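Local coordinates for GH127 beta-L-arabinofuranoside (Geobacillus stearothermophilus, PDB 4QK0), which probably hydrolyses beta-L-arabinofuranosidic linkages, acting as a glycoside hydrolase of family GH127, at residues 205-208 with 209-212; 224-227 with 228-231. All coordinates share one frame; numbering follows the deposited sequence.

Both contacts lie in the helical catalytic domain and occur in series along the chain, neither nesting nor crossing. Helix 194-205 ends first; contact 1 (205-208 with 209-212) then closes the tight turn that passes straight into helix 208-220, and the start of helix 208-220 packs on helices 162-177, 194-205 and 266-283. The chain runs the length of helix 208-220, leaves it, and contact 2 (224-227 with 228-231) starts the short helix 227-234, set against loop residues such as Leu135 and Ile185. The two centres are 27 Å apart and the contacts do not touch; each is the N-terminal beginning of a helix, and helix 208-220 joins them.

Contact 1: 205-208 with 209-212; sequences TGNE and NYLK
Tyr210 N donates to Asn207 O (3.1 Å) and Lys212 N to Glu208 O (3.0 Å), so the backbone passes from the turn into the first turn of helix 208-220, with Gly206 leaving the preceding helix at positive phi. Asn207 is the N-cap. Its CG stands anti to the backbone N (chi1 -172°), which swings OD1 back over the opening helix to accept from Asn209 N at 2.9 Å; the bond is bent to 148°, and the donor is tilted out of the carbonyl plane. CB of Asn209 rests against the same oxygen.

The connection is thus a short link between consecutive helices 194-205 and 208-220 of the helical catalytic domain, and an ST turn braces its first half: Thr205 OG1 accepts from Asn207 N at 3.1 Å while also bonding Leu201 O in the helix behind. Thr205 OG1 lies at the edge of the Tyr210 ring, 3.6 Å from its CD2. Over one face of the ring lies the Asn207 amide, its plane turned 36° from the ring and displaced toward the rim, with ND2 3.7 Å from CZ. One water links the two polar ends, accepting from Asn207 ND2 and donating to Tyr210 OH, whose other partner is Asp172 OD1 on helix 162-177. Glu208 and Leu211 run side by side, OE1 coming 4.0 Å from CD2, and Leu211 continues inward against Leu199 and Tyr202 of helix 194-205 and Leu279 of helix 266-283.

Contact 2: 224-227 with 228-231; sequences QPYY and FDQE
Tyr227 meets Glu231 one helical turn further on. With chi1 at 172° the tyrosine ring is swung opposite its own backbone N, which sends it outward and forward, so that Glu231 can meet its face; CG of Glu231 sits over that face as a CH-pi contact, 4.3 Å from the centroid and displaced toward the rim. The carboxylate, turned 50° from the ring plane, brings Glu231 OE2 to 2.9 Å from Tyr227 OH. Leu135 N hydrogen-bonds OE2 of this buried group, while OE1 takes Arg136 N and a salt bridge from Arg235.

Tyr226 is the N-cap of helix 227-234: its carbonyl O takes the Gln230 N-H at 3.1 Å and, weakly, that of Asp229, while Tyr227 O accepts from Glu231 N. A cis peptide bond before Pro225 turns the chain into this start. Gln230, extended beyond CG, reaches back across the first turn, its NE2 3.5 Å from Pro225 CG. Its OE1 comes to the edge of the Tyr227 ring, the amide standing at 88° to it, and one water donates to both that OE1 and Pro225 O. On the Tyr226 side, Asp229 OD2 lies in the plane of the ring at its edge, 3.5 Å from CD2; Tyr247 OH bonds the other carboxylate oxygen, and Tyr226 OH reaches His253 O.

Contact 1: 205-208 with 209-212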
loop_
_atom_site.group_PDB
_atom_site.type_symbol
_atom_site.label_atom_id
_atom_site.label_comp_id
_atom_site.label_asym_id
_atom_site.label_seq_id
_atom_site.Cartn_x
_atom_site.Cartn_y
_atom_site.Cartn_z
ATOM N N THR A 205 40.070 14.545 -19.371
ATOM C CA THR A 205 40.689 14.680 -20.677
ATOM C C THR A 205 40.832 16.117 -21.181
ATOM O O THR A 205 41.579 16.354 -22.100
ATOM C CB THR A 205 39.875 13.972 -21.783
ATOM O OG1 THR A 205 38.580 14.545 -21.874
ATOM C CG2 THR A 205 39.777 12.487 -21.561
ATOM N N GLY A 206 40.012 17.041 -20.684
ATOM C CA GLY A 206 39.960 18.387 -21.212
ATOM C C GLY A 206 39.294 18.495 -22.565
ATOM O O GLY A 206 39.182 19.583 -23.128
ATOM N N ASN A 207 38.820 17.378 -23.105
ATOM C CA ASN A 207 38.113 17.397 -24.386
ATOM C C ASN A 207 36.697 17.966 -24.280
ATOM O O ASN A 207 35.750 17.295 -23.849
ATOM C CB ASN A 207 38.097 16.001 -24.998
ATOM C CG ASN A 207 37.547 15.988 -26.408
ATOM O OD1 ASN A 207 36.852 16.893 -26.837
ATOM N ND2 ASN A 207 37.840 14.936 -27.121
ATOM N N GLU A 208 36.540 19.187 -24.762
ATOM C CA GLU A 208 35.267 19.916 -24.727
ATOM C C GLU A 208 34.119 19.254 -25.460
ATOM O O GLU A 208 32.955 19.579 -25.199
ATOM C CB GLU A 208 35.426 21.318 -25.347
ATOM C CG GLU A 208 36.494 22.192 -24.698
ATOM C CD GLU A 208 35.955 23.125 -23.631
ATOM O OE1 GLU A 208 34.748 23.448 -23.682
ATOM O OE2 GLU A 208 36.741 23.543 -22.747
ATOM N N ASN A 209 34.400 18.377 -26.418
ATOM C CA ASN A 209 33.285 17.669 -27.067
ATOM C C ASN A 209 32.406 16.920 -26.053
ATOM O O ASN A 209 31.209 16.819 -26.238
ATOM C CB ASN A 209 33.798 16.654 -28.063
ATOM C CG ASN A 209 34.581 17.282 -29.215
ATOM O OD1 ASN A 209 34.465 18.478 -29.486
ATOM N ND2 ASN A 209 35.298 16.443 -29.954
ATOM N N TYR A 210 33.033 16.407 -24.992
ATOM C CA TYR A 210 32.369 15.555 -24.019
ATOM C C TYR A 210 31.436 16.411 -23.165
ATOM O O TYR A 210 30.267 16.041 -22.888
ATOM C CB TYR A 210 33.399 14.777 -23.168
ATOM C CG TYR A 210 34.287 13.850 -23.997
ATOM C CD1 TYR A 210 33.831 13.273 -25.164
ATOM C CD2 TYR A 210 35.579 13.555 -23.609
ATOM C CE1 TYR A 210 34.632 12.418 -25.917
ATOM C CE2 TYR A 210 36.393 12.722 -24.374
ATOM C CZ TYR A 210 35.920 12.169 -25.535
ATOM O OH TYR A 210 36.712 11.322 -26.315
ATOM N N LEU A 211 31.934 17.579 -22.811
ATOM C CA LEU A 211 31.145 18.571 -22.074
ATOM C C LEU A 211 29.953 19.038 -22.870
ATOM O O LEU A 211 28.818 19.026 -22.381
ATOM C CB LEU A 211 32.016 19.738 -21.690
ATOM C CG LEU A 211 31.288 20.889 -21.037
ATOM C CD1 LEU A 211 30.824 20.473 -19.663
ATOM C CD2 LEU A 211 32.236 22.071 -20.928
ATOM N N LYS A 212 30.166 19.298 -24.147
ATOM C CA LYS A 212 29.053 19.682 -25.010
ATOM C C LYS A 212 28.029 18.563 -25.306
ATOM O O LYS A 212 26.853 18.803 -25.507
ATOM C CB LYS A 212 29.612 20.211 -26.306
ATOM C CG LYS A 212 30.278 21.568 -26.122
ATOM C CD LYS A 212 30.096 22.414 -27.375
ATOM C CE LYS A 212 31.245 22.273 -28.352
ATOM N NZ LYS A 212 32.202 23.403 -28.151
HETATM O O HOH W 1 39.468 12.230 -26.191
#

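Contact 2: 224-227 with 228-231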
loop_
_atom_site.group_PDB
_atom_site.type_symbol
_atom_site.label_atom_id
_atom_site.label_comp_id
_atom_site.label_asym_id
_atom_site.label_seq_id
_atom_site.Cartn_x
_atom_site.Cartn_y
_atom_site.Cartn_z
ATOM N N GLN A 224 9.652 18.344 -27.558
ATOM C CA GLN A 224 8.659 17.850 -28.501
ATOM C C GLN A 224 9.207 18.064 -29.902
ATOM O O GLN A 224 9.925 19.014 -30.130
ATOM C CB GLN A 224 7.342 18.614 -28.354
ATOM C CG GLN A 224 6.747 18.594 -26.954
ATOM C CD GLN A 224 5.836 17.413 -26.690
ATOM O OE1 GLN A 224 5.592 16.575 -27.551
ATOM N NE2 GLN A 224 5.312 17.351 -25.476
ATOM N N PRO A 225 8.842 17.202 -30.859
ATOM C CA PRO A 225 8.043 15.967 -30.682
ATOM C C PRO A 225 8.924 14.968 -29.935
ATOM O O PRO A 225 10.152 14.979 -30.092
ATOM C CB PRO A 225 7.760 15.529 -32.117
ATOM C CG PRO A 225 8.917 16.072 -32.907
ATOM C CD PRO A 225 9.373 17.328 -32.233
ATOM N N TYR A 226 8.324 14.158 -29.083
ATOM C CA TYR A 226 9.086 13.275 -28.179
ATOM C C TYR A 226 9.937 12.279 -28.927
ATOM O O TYR A 226 9.436 11.487 -29.716
ATOM C CB TYR A 226 8.111 12.513 -27.287
ATOM C CG TYR A 226 7.453 13.296 -26.152
ATOM C CD1 TYR A 226 8.197 14.074 -25.299
ATOM C CD2 TYR A 226 6.092 13.178 -25.911
ATOM C CE1 TYR A 226 7.612 14.725 -24.241
ATOM C CE2 TYR A 226 5.491 13.827 -24.852
ATOM C CZ TYR A 226 6.253 14.601 -24.022
ATOM O OH TYR A 226 5.682 15.311 -22.964
ATOM N N TYR A 227 11.232 12.303 -28.694
ATOM C CA TYR A 227 12.104 11.283 -29.261
ATOM C C TYR A 227 11.589 9.868 -28.988
ATOM O O TYR A 227 11.618 9.009 -29.880
ATOM C CB TYR A 227 13.537 11.424 -28.752
ATOM C CG TYR A 227 14.374 10.262 -29.180
ATOM C CD1 TYR A 227 14.611 10.008 -30.532
ATOM C CD2 TYR A 227 14.888 9.386 -28.264
ATOM C CE1 TYR A 227 15.331 8.902 -30.936
ATOM C CE2 TYR A 227 15.618 8.297 -28.660
ATOM C CZ TYR A 227 15.835 8.048 -29.987
ATOM O OH TYR A 227 16.583 6.967 -30.338
ATOM N N PHE A 228 11.125 9.596 -27.771
ATOM C CA PHE A 228 10.720 8.216 -27.469
ATOM C C PHE A 228 9.518 7.807 -28.267
ATOM O O PHE A 228 9.338 6.627 -28.551
ATOM C CB PHE A 228 10.459 8.006 -25.952
ATOM C CG PHE A 228 11.678 8.125 -25.090
ATOM C CD1 PHE A 228 12.954 7.726 -25.549
ATOM C CD2 PHE A 228 11.574 8.602 -23.815
ATOM C CE1 PHE A 228 14.080 7.806 -24.758
ATOM C CE2 PHE A 228 12.708 8.688 -23.006
ATOM C CZ PHE A 228 13.953 8.297 -23.480
ATOM N N ASP A 229 8.652 8.762 -28.599
ATOM C CA ASP A 229 7.512 8.438 -29.493
ATOM C C ASP A 229 7.990 8.145 -30.899
ATOM O O ASP A 229 7.478 7.254 -31.552
ATOM C CB ASP A 229 6.469 9.575 -29.519
ATOM C CG ASP A 229 5.586 9.599 -28.287
ATOM O OD1 ASP A 229 5.530 8.591 -27.542
ATOM O OD2 ASP A 229 4.976 10.658 -28.027
ATOM N N GLN A 230 8.988 8.888 -31.361
ATOM C CA GLN A 230 9.518 8.674 -32.714
ATOM C C GLN A 230 10.133 7.304 -32.824
ATOM O O GLN A 230 9.842 6.596 -33.769
ATOM C CB GLN A 230 10.535 9.761 -33.104
ATOM C CG GLN A 230 9.949 11.180 -33.137
ATOM C CD GLN A 230 10.994 12.282 -33.307
ATOM O OE1 GLN A 230 12.083 12.252 -32.725
ATOM N NE2 GLN A 230 10.641 13.283 -34.093
ATOM N N GLU A 231 10.993 6.910 -31.883
ATOM C CA GLU A 231 11.624 5.574 -32.021
ATOM C C GLU A 231 10.636 4.437 -31.819
ATOM O O GLU A 231 10.740 3.382 -32.463
ATOM C CB GLU A 231 12.869 5.396 -31.121
ATOM C CG GLU A 231 12.667 5.615 -29.640
ATOM C CD GLU A 231 13.711 4.912 -28.777
ATOM O OE1 GLU A 231 13.329 4.416 -27.694
ATOM O OE2 GLU A 231 14.918 4.866 -29.162
HETATM O O HOH W 2 12.947 14.405 -31.157
#